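Local coordinates for protein glycosyl hydrolase BlGH5_18 (Bifidobacterium longum subsp. infantis, PDB 7LQX) that probably hydrolyses glycosidic bonds during breakdown of N-glycans, as a family 5 (subfamily 18) glycoside hydrolase of a gut-dwelling bifidobacterium, at residues N127-A132 / D184-D189; T140-L145 / L191-R196. All coordinates share one frame; numbering follows the deposited sequence.

Contact 1 (N127-A132 / D184-D189); sequences NMFEDA and DAWLAD
Phe129 covers one face of the Trp186 indole twice, once with its ring edge and once with its own backbone carbon. The aromatic pair is T-shaped: the CD1-CE1 edge of Phe129 points down onto the six-membered ring, with planes at 84° and centroids 4.9 Å apart. On the same side, Phe129 CA stands 4.2 Å from the centroid of the five-membered ring, a CH-pi contact 21° off its normal. Trp186 reaches the loop because CG lies anti to its backbone N (chi1 178°), carrying the indole away from its helix. Met128, built as selenomethionine, reinforces the pair: its CG lies 3.7 Å above the centre of the Phe129 ring, and its bent end brings CE to 4.2 Å from Trp186 CZ2. The loop is shaped by an Asx turn, Asn127 OD1 accepting from Phe129 N at 2.9 Å in the carbonyl plane. The indole NE1 hydrogen-bonds Glu138 OE2, which, together with the Phe129 edge against its face, is likely to limit the ring's rotation. A leucine in place of Trp186 would probably leave the Phe129 edge without its aromatic face and Glu138 without this donor. Around the pair, Val135 of helix 132-149 packs on Trp186 and Ile183 of helix 180-191 on Phe129; the loop running from strand 113-114 into helix 132-149 is thus fastened to helix 180-191.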
# COMPACT_ATOMS: atom_id res chain seq x y z
N ASN A 127 -10.45 9.97 -1.85
CA ASN A 127 -10.68 10.71 -0.62
C ASN A 127 -11.61 9.87 0.24
O ASN A 127 -12.79 9.72 -0.08
CB ASN A 127 -11.27 12.08 -0.94
CG ASN A 127 -11.39 12.96 0.27
OD1 ASN A 127 -11.84 12.52 1.32
ND2 ASN A 127 -10.98 14.21 0.13
N MSE A 128 -11.07 9.32 1.33
CA MSE A 128 -11.83 8.38 2.15
C MSE A 128 -12.95 9.05 2.92
O MSE A 128 -13.84 8.36 3.42
CB MSE A 128 -10.90 7.65 3.13
CG MSE A 128 -10.49 8.44 4.36
SE MSE A 128 -9.33 7.48 5.55
CE MSE A 128 -10.56 6.13 6.22
N PHE A 129 -12.90 10.37 3.02
CA PHE A 129 -13.94 11.11 3.73
C PHE A 129 -15.06 11.58 2.82
O PHE A 129 -16.20 11.71 3.28
CB PHE A 129 -13.34 12.33 4.43
CG PHE A 129 -12.15 12.00 5.28
CD1 PHE A 129 -12.29 11.19 6.40
CD2 PHE A 129 -10.89 12.46 4.96
CE1 PHE A 129 -11.21 10.86 7.18
CE2 PHE A 129 -9.79 12.13 5.75
CZ PHE A 129 -9.95 11.33 6.86
N GLU A 130 -14.77 11.84 1.54
CA GLU A 130 -15.68 12.55 0.64
C GLU A 130 -16.23 11.70 -0.49
O GLU A 130 -17.32 11.99 -0.98
CB GLU A 130 -14.96 13.75 -0.00
CG GLU A 130 -14.40 14.78 0.97
CD GLU A 130 -15.35 15.93 1.24
OE1 GLU A 130 -16.36 16.06 0.52
OE2 GLU A 130 -15.09 16.70 2.19
N ASP A 131 -15.50 10.69 -0.96
CA ASP A 131 -15.93 9.96 -2.14
C ASP A 131 -17.02 8.96 -1.76
O ASP A 131 -16.79 8.10 -0.91
CB ASP A 131 -14.76 9.17 -2.73
CG ASP A 131 -13.67 10.06 -3.30
OD1 ASP A 131 -13.86 11.29 -3.39
OD2 ASP A 131 -12.61 9.50 -3.67
N ALA A 132 -18.17 9.04 -2.44
CA ALA A 132 -19.29 8.18 -2.06
C ALA A 132 -18.93 6.71 -2.15
O ALA A 132 -19.32 5.91 -1.29
CB ALA A 132 -20.51 8.48 -2.95
N ASP A 184 -18.52 15.71 10.27
CA ASP A 184 -19.67 15.43 11.13
C ASP A 184 -20.52 14.30 10.55
O ASP A 184 -20.94 13.37 11.25
CB ASP A 184 -20.56 16.67 11.26
CG ASP A 184 -19.96 17.76 12.14
OD1 ASP A 184 -19.08 17.49 12.97
OD2 ASP A 184 -20.44 18.91 12.02
N ALA A 185 -20.83 14.40 9.25
CA ALA A 185 -21.71 13.42 8.62
C ALA A 185 -21.00 12.10 8.41
O ALA A 185 -21.60 11.03 8.60
CB ALA A 185 -22.20 13.97 7.27
N TRP A 186 -19.72 12.15 8.04
CA TRP A 186 -18.94 10.94 7.81
C TRP A 186 -18.83 10.12 9.09
O TRP A 186 -19.06 8.91 9.09
CB TRP A 186 -17.56 11.34 7.29
CG TRP A 186 -16.63 10.19 7.06
CD1 TRP A 186 -16.63 9.33 6.00
CD2 TRP A 186 -15.57 9.77 7.92
NE1 TRP A 186 -15.63 8.40 6.16
CE2 TRP A 186 -14.97 8.65 7.33
CE3 TRP A 186 -15.07 10.24 9.14
CZ2 TRP A 186 -13.89 7.98 7.91
CZ3 TRP A 186 -14.00 9.57 9.72
CH2 TRP A 186 -13.42 8.46 9.10
N LEU A 187 -18.49 10.78 10.20
CA LEU A 187 -18.42 10.09 11.48
C LEU A 187 -19.77 9.47 11.83
O LEU A 187 -19.84 8.29 12.19
CB LEU A 187 -17.99 11.06 12.58
CG LEU A 187 -16.53 11.50 12.58
CD1 LEU A 187 -16.30 12.61 13.61
CD2 LEU A 187 -15.63 10.31 12.86
N ALA A 188 -20.84 10.25 11.75
CA ALA A 188 -22.14 9.73 12.14
C ALA A 188 -22.52 8.52 11.29
O ALA A 188 -23.07 7.54 11.80
CB ALA A 188 -23.21 10.81 12.03
N ASP A 189 -22.25 8.60 9.98
CA ASP A 189 -22.63 7.53 9.06
C ASP A 189 -21.93 6.22 9.40
O ASP A 189 -22.56 5.15 9.37
CB ASP A 189 -22.29 7.99 7.64
CG ASP A 189 -22.94 7.15 6.56
OD1 ASP A 189 -23.93 6.44 6.84
OD2 ASP A 189 -22.46 7.21 5.41

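Contact 2 (T140-L145 / L191-R196); sequences TLVAEL and LAVVDR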
# COMPACT_ATOMS: atom_id res chain seq x y z
N THR A 140 -19.37 -0.87 4.37
CA THR A 140 -19.47 -2.31 4.14
C THR A 140 -18.44 -3.07 4.98
O THR A 140 -18.77 -4.10 5.59
CB THR A 140 -19.31 -2.62 2.65
OG1 THR A 140 -20.30 -1.89 1.91
CG2 THR A 140 -19.49 -4.09 2.39
N LEU A 141 -17.20 -2.59 5.02
CA LEU A 141 -16.18 -3.25 5.84
C LEU A 141 -16.53 -3.20 7.32
O LEU A 141 -16.42 -4.20 8.03
CB LEU A 141 -14.79 -2.66 5.58
CG LEU A 141 -13.68 -3.33 6.38
CD1 LEU A 141 -13.61 -4.83 6.07
CD2 LEU A 141 -12.35 -2.66 6.15
N VAL A 142 -16.94 -2.03 7.82
CA VAL A 142 -17.34 -1.94 9.22
C VAL A 142 -18.45 -2.95 9.52
O VAL A 142 -18.41 -3.67 10.51
CB VAL A 142 -17.78 -0.51 9.60
CG1 VAL A 142 -18.27 -0.48 11.05
CG2 VAL A 142 -16.66 0.47 9.42
N ALA A 143 -19.47 -3.00 8.65
CA ALA A 143 -20.59 -3.91 8.89
C ALA A 143 -20.15 -5.36 8.88
O ALA A 143 -20.58 -6.16 9.72
CB ALA A 143 -21.70 -3.68 7.86
N GLU A 144 -19.29 -5.74 7.93
CA GLU A 144 -18.86 -7.13 7.84
C GLU A 144 -17.99 -7.51 9.03
O GLU A 144 -18.20 -8.56 9.65
CB GLU A 144 -18.10 -7.35 6.53
CG GLU A 144 -18.95 -7.16 5.29
N LEU A 145 -17.03 -6.66 9.37
CA LEU A 145 -16.17 -6.92 10.52
C LEU A 145 -16.99 -6.93 11.80
O LEU A 145 -16.87 -7.84 12.63
CB LEU A 145 -15.06 -5.88 10.57
CG LEU A 145 -14.04 -6.03 11.71
CD1 LEU A 145 -13.31 -7.36 11.64
CD2 LEU A 145 -13.04 -4.87 11.67
N LEU A 191 -20.37 5.44 12.41
CA LEU A 191 -20.68 5.02 13.77
C LEU A 191 -22.02 4.30 13.83
O LEU A 191 -22.20 3.41 14.68
CB LEU A 191 -20.68 6.23 14.71
CG LEU A 191 -19.32 6.89 14.91
CD1 LEU A 191 -19.50 8.24 15.58
CD2 LEU A 191 -18.37 6.00 15.73
N ALA A 192 -22.96 4.67 12.96
CA ALA A 192 -24.30 4.10 12.97
C ALA A 192 -24.32 2.63 12.59
O ALA A 192 -25.34 1.97 12.79
CB ALA A 192 -25.19 4.88 12.01
N VAL A 193 -23.23 2.10 12.04
CA VAL A 193 -23.17 0.68 11.71
C VAL A 193 -23.20 -0.17 12.97
O VAL A 193 -23.71 -1.29 12.95
CB VAL A 193 -21.93 0.39 10.85
CG1 VAL A 193 -21.84 -1.10 10.55
CG2 VAL A 193 -21.99 1.20 9.57
N VAL A 194 -22.69 0.35 14.09
CA VAL A 194 -22.58 -0.41 15.33
C VAL A 194 -23.90 -0.33 16.09
O VAL A 194 -24.52 0.73 16.17
CB VAL A 194 -21.44 0.16 16.18
CG1 VAL A 194 -21.33 -0.55 17.53
CG2 VAL A 194 -20.12 0.08 15.42
N ASP A 195 -24.32 -1.45 16.68
CA ASP A 195 -25.44 -1.45 17.62
C ASP A 195 -24.91 -0.97 18.97
O ASP A 195 -24.35 -1.74 19.75
CB ASP A 195 -26.09 -2.82 17.72
CG ASP A 195 -27.29 -2.84 18.66
OD1 ASP A 195 -27.52 -1.84 19.37
OD2 ASP A 195 -28.00 -3.86 18.70
N ARG A 196 -25.09 0.32 19.25
CA ARG A 196 -24.50 0.92 20.44
C ARG A 196 -25.23 0.56 21.73
O ARG A 196 -24.75 0.91 22.81
CB ARG A 196 -24.37 2.44 20.24
CG ARG A 196 -23.35 2.75 19.15
CD ARG A 196 -23.40 4.18 18.69
NE ARG A 196 -22.94 5.09 19.71
CZ ARG A 196 -22.88 6.41 19.55
NH1 ARG A 196 -23.26 6.94 18.40
NH2 ARG A 196 -22.45 7.18 20.54
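Val193 meets helix 132-149 chiefly with one methyl, CG1, which is set against both Val142 and Ala143. Its nearest approach is to the main chain: CG1 lies 3.5 Å from Ala143 CA and 3.6 Å from Ala143 N, so the methyl rests on the helix backbone itself, where the small alanine side chain probably allows the close approach. Ala143 CB flanks the same methyl at 3.7 Å. Toward the more buried side, Val142 CG1 meets Val193 CG1 methyl to methyl, also at 3.7 Å, and comes within 3.8 Å of Val193 CB. In both valines CG1 is anti to the backbone N (chi1 177° in Val142, 178° in Val193), and these are the branches that touch. The contact is purely van der Waals, and it grades outward along the helix side, from buried Val142 to exposed Ala143, with Val193 partly exposed across from them.

One shell out, Val193 occupies the third position of a type I beta turn from Leu191 to Val194, closed by Val194 N to Leu191 O at 3.2 Å. This turn ends helix 180-191 and presents the valine to the neighbouring helix. On the other side, regular helical bonds, such as Glu144 N to Thr140 O at 2.9 Å, span the turn that carries Val142 and Ala143. Val142 also packs on Phe106 and on Leu158 of strand 155-159. Val194 reaches Leu158 too, as well as Ala201 of strand 200-202, and Tyr146 OH receives a weak hydrogen bond from Asp195 N. Eight parallel strands alternating with helices make this the (beta/alpha)8 barrel of family 5 glycoside hydrolases; here the loop leading from helix 180-191 into the fifth strand, 200-202, packs on the helix that follows the third.

In the fold
Both contacts join the same two regions of the barrel's outer layer, helix 132-149 with its lead-in loop and helix 180-191 with its exit loop, and their segments alternate along the chain. Their centres are about 14 Å apart, each about 20 Å from the centre of the chain. In contact 1 the loop before helix 132-149 meets helix 180-191; in contact 2 helix 132-149 meets the loop after helix 180-191. Contact 1 is buried and aromatic, with a polar indole nitrogen satisfied by helix 132-149. Contact 2 is smaller, wholly aliphatic and only partly buried, running from the packed layer against the strands out to the surface.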